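Local coordinates for protein putative gamma-glutamylcyclotransferase YkqA (Bacillus subtilis, PDB 2QIK) that is a putative gamma-glutamylcyclotransferase, probably releasing a cyclised gamma-glutamyl group from its substrates, though its cellular role is not established, at residues A140-Q143 / V147-Y150; H149-P154 / S199-R204. All coordinates share one frame; numbering follows the deposited sequence.

Contact 1 (A140-Q143 / V147-Y150); sequences ARFQ and VDHY
F142 meets V147 and D148 where helix 140-145 gives way to the following 3-10 turn. F142 O receives V147 N at 3.0 Å with an N-H...O angle of 154°, the donor tilted out of the carbonyl plane. This i to i+5 bond, together with the apolar contact of F142 CB with V147 CG2 at 4.0 Å, is consistent with a Schellman-type helix ending. D148 N also reaches F142 O, but that bond is weak, at 3.4 Å with a poor angle.

Beyond the backbone, F142 meets the acid. D148 has CG anti to its own N (chi1 -161°), which carries D148 OD1 back to F142, 3.5 Å from both CB and CD1; carboxylate and ring planes are only 17° apart, yet the oxygen approaches the ring obliquely. Q143 follows on the exposed side. Its side chain runs alongside that of D148 in the same direction, Q143 CG 3.8 Å from D148 CB, with amide and carboxylate turned steeply against each other. No direct bond joins the two ends; instead, a water lies 2.7 Å from D148 OD2 and 3.0 Å from Q143 OE1 and bridges them, although other acceptors compete for its protons. With an alanine in place of D148, the bridging water would probably lose its link to the turn, and a gap would be likely to open beside F142 CB and CD1.

The short arrangement is thus a helix terminus turning into the approach to strand 154-161. Helix 198-204 packs against it through Y200, which touches F142 and V147, and R204, which touches R141 and F142, while helix 245-258 meets A140 through R253 and R141 through E250.

Contact 2 (H149-P154 / S199-R204); sequences HYFQDP and SYLYKR
F151 directs its CB toward Y200 and L201 on helix 198-204, yet the chains stay well apart, F151 CA and L201 CA being 11.2 Å from each other, and no hydrogen bond crosses. Side chains therefore make the whole contact. The F151 ring and the L201 side chain arrive from opposite directions, and F151 CZ stops 4.0 Å from L201 CD2. L201 CB does not itself aim at the ring; its CG lies anti to the carbonyl carbon (chi1 -66°), and the branch ending in CD2 closes the distance. At the ring's neighbouring corner F151 CE2 comes within 4.4 Å of Y200 CD2, an oblique and looser meeting.

Y200 also has a partner within its own helix. One turn on, R204 NH1 donates to Y200 OH at 3.0 Å with an N-H...O angle of 154°, the hydroxyl lying 16° out of the guanidinium plane; this should restrict the swing of the tyrosine ring. R204 has a second partner: its NH2 bonds S135 OG.

The meeting is buried and lies over strand 185-193, which belongs with helix 198-204 to the second AIG2-like region of the chain. I193 of that strand touches both F151 and L201, Y191 packs edge-to-face with the F151 ring, and R192 ties D153 through a salt bridge and backbone bonding, joining the connection before strand 154-161 to the same strand.

How the contacts relate
Contacts 1 and 2 have centres about 7 Å apart and follow one another along the chain, sharing H149 and Y150: the segment that ends contact 1 runs into the one that begins contact 2. Helix 198-204 arrives from some 45 residues later. The two are continuous in space as well, since the rings of F142 and F151 stack, F142 CE1 lying 3.6 Å from F151 CG. One apolar cluster thus joins the end of helix 140-145, the connection to strand 154-161, helix 198-204 and strand 185-193, all in the second half of the chain. Both contacts lie away from the substrate-binding residues predicted by similarity, which belong to the N-terminal half.

Contact 1 (A140-Q143 / V147-Y150)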
loop_
_atom_site.group_PDB
_atom_site.type_symbol
_atom_site.label_atom_id
_atom_site.label_comp_id
_atom_site.label_asym_id
_atom_site.label_seq_id
_atom_site.Cartn_x
_atom_site.Cartn_y
_atom_site.Cartn_z
ATOM N N ALA A 140 -14.342 18.370 0.425
ATOM C CA ALA A 140 -14.156 19.771 0.811
ATOM C C ALA A 140 -12.697 20.209 0.717
ATOM O O ALA A 140 -12.425 21.278 0.212
ATOM C CB ALA A 140 -14.654 20.007 2.204
ATOM N N ARG A 141 -11.745 19.400 1.157
ATOM C CA ARG A 141 -10.314 19.753 1.086
ATOM C C ARG A 141 -9.902 19.806 -0.393
ATOM O O ARG A 141 -9.167 20.698 -0.757
ATOM C CB ARG A 141 -9.375 18.869 1.902
ATOM C CG ARG A 141 -9.528 19.085 3.391
ATOM C CD ARG A 141 -8.519 18.231 4.157
ATOM N NE ARG A 141 -7.161 18.663 3.795
ATOM C CZ ARG A 141 -6.043 18.045 4.155
ATOM N NH1 ARG A 141 -6.180 16.975 4.845
ATOM N NH2 ARG A 141 -4.838 18.506 3.724
ATOM N N PHE A 142 -10.376 18.888 -1.228
ATOM C CA PHE A 142 -10.091 18.995 -2.658
ATOM C C PHE A 142 -10.521 20.348 -3.182
ATOM O O PHE A 142 -9.830 21.010 -3.963
ATOM C CB PHE A 142 -10.775 17.918 -3.477
ATOM C CG PHE A 142 -10.401 16.476 -3.162
ATOM C CD1 PHE A 142 -11.390 15.498 -3.262
ATOM C CD2 PHE A 142 -9.113 16.074 -2.865
ATOM C CE1 PHE A 142 -11.089 14.159 -3.051
ATOM C CE2 PHE A 142 -8.819 14.699 -2.659
ATOM C CZ PHE A 142 -9.838 13.765 -2.712
ATOM N N GLN A 143 -11.741 20.724 -2.850
ATOM C CA GLN A 143 -12.297 21.998 -3.361
ATOM C C GLN A 143 -11.440 23.164 -2.888
ATOM O O GLN A 143 -11.162 24.083 -3.654
ATOM C CB GLN A 143 -13.723 22.187 -2.891
ATOM C CG GLN A 143 -14.691 21.247 -3.548
ATOM C CD GLN A 143 -16.086 21.346 -3.005
ATOM O OE1 GLN A 143 -17.066 21.191 -3.762
ATOM N NE2 GLN A 143 -16.203 21.686 -1.732
ATOM N N VAL A 147 -8.414 21.330 -6.584
ATOM C CA VAL A 147 -8.207 20.088 -7.292
ATOM C C VAL A 147 -9.407 19.183 -7.445
ATOM O O VAL A 147 -9.301 18.041 -7.908
ATOM C CB VAL A 147 -7.007 19.292 -6.687
ATOM C CG1 VAL A 147 -5.743 20.098 -6.759
ATOM C CG2 VAL A 147 -7.290 18.793 -5.298
ATOM N N ASP A 148 -10.565 19.621 -6.975
ATOM C CA ASP A 148 -11.750 18.748 -7.032
ATOM C C ASP A 148 -12.113 18.326 -8.423
ATOM O O ASP A 148 -12.671 17.252 -8.596
ATOM C CB ASP A 148 -12.996 19.307 -6.311
ATOM C CG ASP A 148 -13.993 18.236 -6.010
ATOM O OD1 ASP A 148 -13.611 17.180 -5.460
ATOM O OD2 ASP A 148 -15.188 18.394 -6.276
ATOM N N HIS A 149 -11.784 19.139 -9.415
ATOM C CA HIS A 149 -11.988 18.766 -10.792
ATOM C C HIS A 149 -11.347 17.436 -11.183
ATOM O O HIS A 149 -11.802 16.795 -12.137
ATOM C CB HIS A 149 -11.514 19.894 -11.717
ATOM C CG HIS A 149 -10.055 20.214 -11.677
ATOM N ND1 HIS A 149 -9.147 19.592 -12.502
ATOM C CD2 HIS A 149 -9.338 21.003 -10.841
ATOM C CE1 HIS A 149 -7.944 20.062 -12.235
ATOM N NE2 HIS A 149 -8.020 20.902 -11.227
ATOM N N TYR A 150 -10.315 17.009 -10.445
ATOM C CA TYR A 150 -9.656 15.716 -10.689
ATOM C C TYR A 150 -10.387 14.530 -10.056
ATOM O O TYR A 150 -10.108 13.413 -10.390
ATOM C CB TYR A 150 -8.261 15.727 -10.169
ATOM C CG TYR A 150 -7.262 16.565 -10.914
ATOM C CD1 TYR A 150 -7.159 16.518 -12.310
ATOM C CD2 TYR A 150 -6.359 17.367 -10.266
ATOM C CE1 TYR A 150 -6.156 17.205 -12.993
ATOM C CE2 TYR A 150 -5.408 18.067 -10.924
ATOM C CZ TYR A 150 -5.287 17.958 -12.315
ATOM O OH TYR A 150 -4.303 18.581 -13.056
HETATM O O HOH W 1 -16.494 20.720 -6.629
#

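Contact 2 (H149-P154 / S199-R204)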
loop_
_atom_site.group_PDB
_atom_site.type_symbol
_atom_site.label_atom_id
_atom_site.label_comp_id
_atom_site.label_asym_id
_atom_site.label_seq_id
_atom_site.Cartn_x
_atom_site.Cartn_y
_atom_site.Cartn_z
ATOM N N HIS A 149 -11.784 19.139 -9.415
ATOM C CA HIS A 149 -11.988 18.766 -10.792
ATOM C C HIS A 149 -11.347 17.436 -11.183
ATOM O O HIS A 149 -11.802 16.795 -12.137
ATOM C CB HIS A 149 -11.514 19.894 -11.717
ATOM C CG HIS A 149 -10.055 20.214 -11.677
ATOM N ND1 HIS A 149 -9.147 19.592 -12.502
ATOM C CD2 HIS A 149 -9.338 21.003 -10.841
ATOM C CE1 HIS A 149 -7.944 20.062 -12.235
ATOM N NE2 HIS A 149 -8.020 20.902 -11.227
ATOM N N TYR A 150 -10.315 17.009 -10.445
ATOM C CA TYR A 150 -9.656 15.716 -10.689
ATOM C C TYR A 150 -10.387 14.530 -10.056
ATOM O O TYR A 150 -10.108 13.413 -10.390
ATOM C CB TYR A 150 -8.261 15.727 -10.169
ATOM C CG TYR A 150 -7.262 16.565 -10.914
ATOM C CD1 TYR A 150 -7.159 16.518 -12.310
ATOM C CD2 TYR A 150 -6.359 17.367 -10.266
ATOM C CE1 TYR A 150 -6.156 17.205 -12.993
ATOM C CE2 TYR A 150 -5.408 18.067 -10.924
ATOM C CZ TYR A 150 -5.287 17.958 -12.315
ATOM O OH TYR A 150 -4.303 18.581 -13.056
ATOM N N PHE A 151 -11.304 14.812 -9.101
ATOM C CA PHE A 151 -11.886 13.827 -8.202
ATOM C C PHE A 151 -13.396 13.755 -8.500
ATOM O O PHE A 151 -14.199 13.353 -7.654
ATOM C CB PHE A 151 -11.552 14.080 -6.761
ATOM C CG PHE A 151 -10.101 13.957 -6.484
ATOM C CD1 PHE A 151 -9.511 12.744 -6.230
ATOM C CD2 PHE A 151 -9.291 15.080 -6.508
ATOM C CE1 PHE A 151 -8.193 12.631 -6.031
ATOM C CE2 PHE A 151 -7.938 14.988 -6.301
ATOM C CZ PHE A 151 -7.372 13.766 -6.062
ATOM N N GLN A 152 -13.775 14.034 -9.754
ATOM C CA GLN A 152 -15.191 14.015 -10.201
ATOM C C GLN A 152 -15.502 12.858 -11.156
ATOM O O GLN A 152 -16.538 12.829 -11.841
ATOM C CB GLN A 152 -15.540 15.399 -10.767
ATOM C CG GLN A 152 -15.646 16.493 -9.694
ATOM C CD GLN A 152 -15.657 17.942 -10.219
ATOM O OE1 GLN A 152 -15.610 18.894 -9.419
ATOM N NE2 GLN A 152 -15.647 18.091 -11.509
ATOM N N ASP A 153 -14.596 11.884 -11.198
ATOM C CA ASP A 153 -14.848 10.657 -12.009
ATOM C C ASP A 153 -14.620 9.439 -11.083
ATOM O O ASP A 153 -13.719 8.606 -11.290
ATOM C CB ASP A 153 -13.914 10.578 -13.249
ATOM C CG ASP A 153 -14.270 9.473 -14.223
ATOM O OD1 ASP A 153 -15.365 8.904 -14.193
ATOM O OD2 ASP A 153 -13.469 9.172 -15.061
ATOM N N PRO A 154 -15.430 9.335 -10.035
ATOM C CA PRO A 154 -15.372 8.152 -9.177
ATOM C C PRO A 154 -15.827 6.939 -9.965
ATOM O O PRO A 154 -16.869 6.947 -10.620
ATOM C CB PRO A 154 -16.296 8.497 -7.994
ATOM C CG PRO A 154 -17.288 9.446 -8.607
ATOM C CD PRO A 154 -16.491 10.248 -9.591
ATOM N N SER A 199 0.846 14.550 -7.560
ATOM C CA SER A 199 1.703 15.248 -6.622
ATOM C C SER A 199 0.903 15.956 -5.517
ATOM O O SER A 199 1.377 16.035 -4.374
ATOM C CB SER A 199 2.711 16.179 -7.307
ATOM O OG SER A 199 2.085 17.248 -7.972
ATOM N N TYR A 200 -0.330 16.380 -5.814
ATOM C CA TYR A 200 -1.227 16.916 -4.778
ATOM C C TYR A 200 -1.396 15.837 -3.700
ATOM O O TYR A 200 -1.325 16.118 -2.498
ATOM C CB TYR A 200 -2.587 17.271 -5.402
ATOM C CG TYR A 200 -3.656 17.444 -4.342
ATOM C CD1 TYR A 200 -3.706 18.586 -3.591
ATOM C CD2 TYR A 200 -4.513 16.438 -4.039
ATOM C CE1 TYR A 200 -4.577 18.721 -2.559
ATOM C CE2 TYR A 200 -5.409 16.553 -3.046
ATOM C CZ TYR A 200 -5.458 17.700 -2.280
ATOM O OH TYR A 200 -6.399 17.810 -1.254
ATOM N N LEU A 201 -1.664 14.596 -4.109
ATOM C CA LEU A 201 -1.861 13.526 -3.125
ATOM C C LEU A 201 -0.599 13.255 -2.331
ATOM O O LEU A 201 -0.654 13.021 -1.124
ATOM C CB LEU A 201 -2.399 12.295 -3.755
ATOM C CG LEU A 201 -3.811 12.378 -4.341
ATOM C CD1 LEU A 201 -4.159 11.146 -5.135
ATOM C CD2 LEU A 201 -4.814 12.567 -3.222
ATOM N N TYR A 202 0.561 13.249 -2.999
ATOM C CA TYR A 202 1.812 13.035 -2.302
ATOM C C TYR A 202 2.045 14.067 -1.226
ATOM O O TYR A 202 2.540 13.775 -0.129
ATOM C CB TYR A 202 3.007 12.982 -3.233
ATOM C CG TYR A 202 3.336 11.663 -3.853
ATOM C CD1 TYR A 202 2.381 10.830 -4.376
ATOM C CD2 TYR A 202 4.669 11.222 -3.911
ATOM C CE1 TYR A 202 2.733 9.604 -4.929
ATOM C CE2 TYR A 202 5.010 10.020 -4.493
ATOM C CZ TYR A 202 4.055 9.195 -4.980
ATOM O OH TYR A 202 4.329 7.983 -5.563
ATOM N N LYS A 203 1.664 15.316 -1.497
ATOM C CA LYS A 203 1.792 16.379 -0.477
ATOM C C LYS A 203 0.789 16.196 0.618
ATOM O O LYS A 203 1.124 16.287 1.815
ATOM C CB LYS A 203 1.681 17.746 -1.189
ATOM C CG LYS A 203 1.743 18.915 -0.197
ATOM C CD LYS A 203 1.496 20.290 -0.816
ATOM C CE LYS A 203 1.293 21.424 0.225
ATOM N NZ LYS A 203 0.544 22.561 -0.372
ATOM N N ARG A 204 -0.471 15.977 0.264
ATOM C CA ARG A 204 -1.508 15.793 1.291
ATOM C C ARG A 204 -1.186 14.661 2.249
ATOM O O ARG A 204 -1.463 14.717 3.419
ATOM C CB ARG A 204 -2.848 15.542 0.586
ATOM C CG ARG A 204 -3.986 15.394 1.522
ATOM C CD ARG A 204 -5.320 15.394 0.830
ATOM N NE ARG A 204 -6.424 15.056 1.726
ATOM C CZ ARG A 204 -7.693 15.268 1.463
ATOM N NH1 ARG A 204 -8.053 15.954 0.393
ATOM N NH2 ARG A 204 -8.600 14.832 2.285
#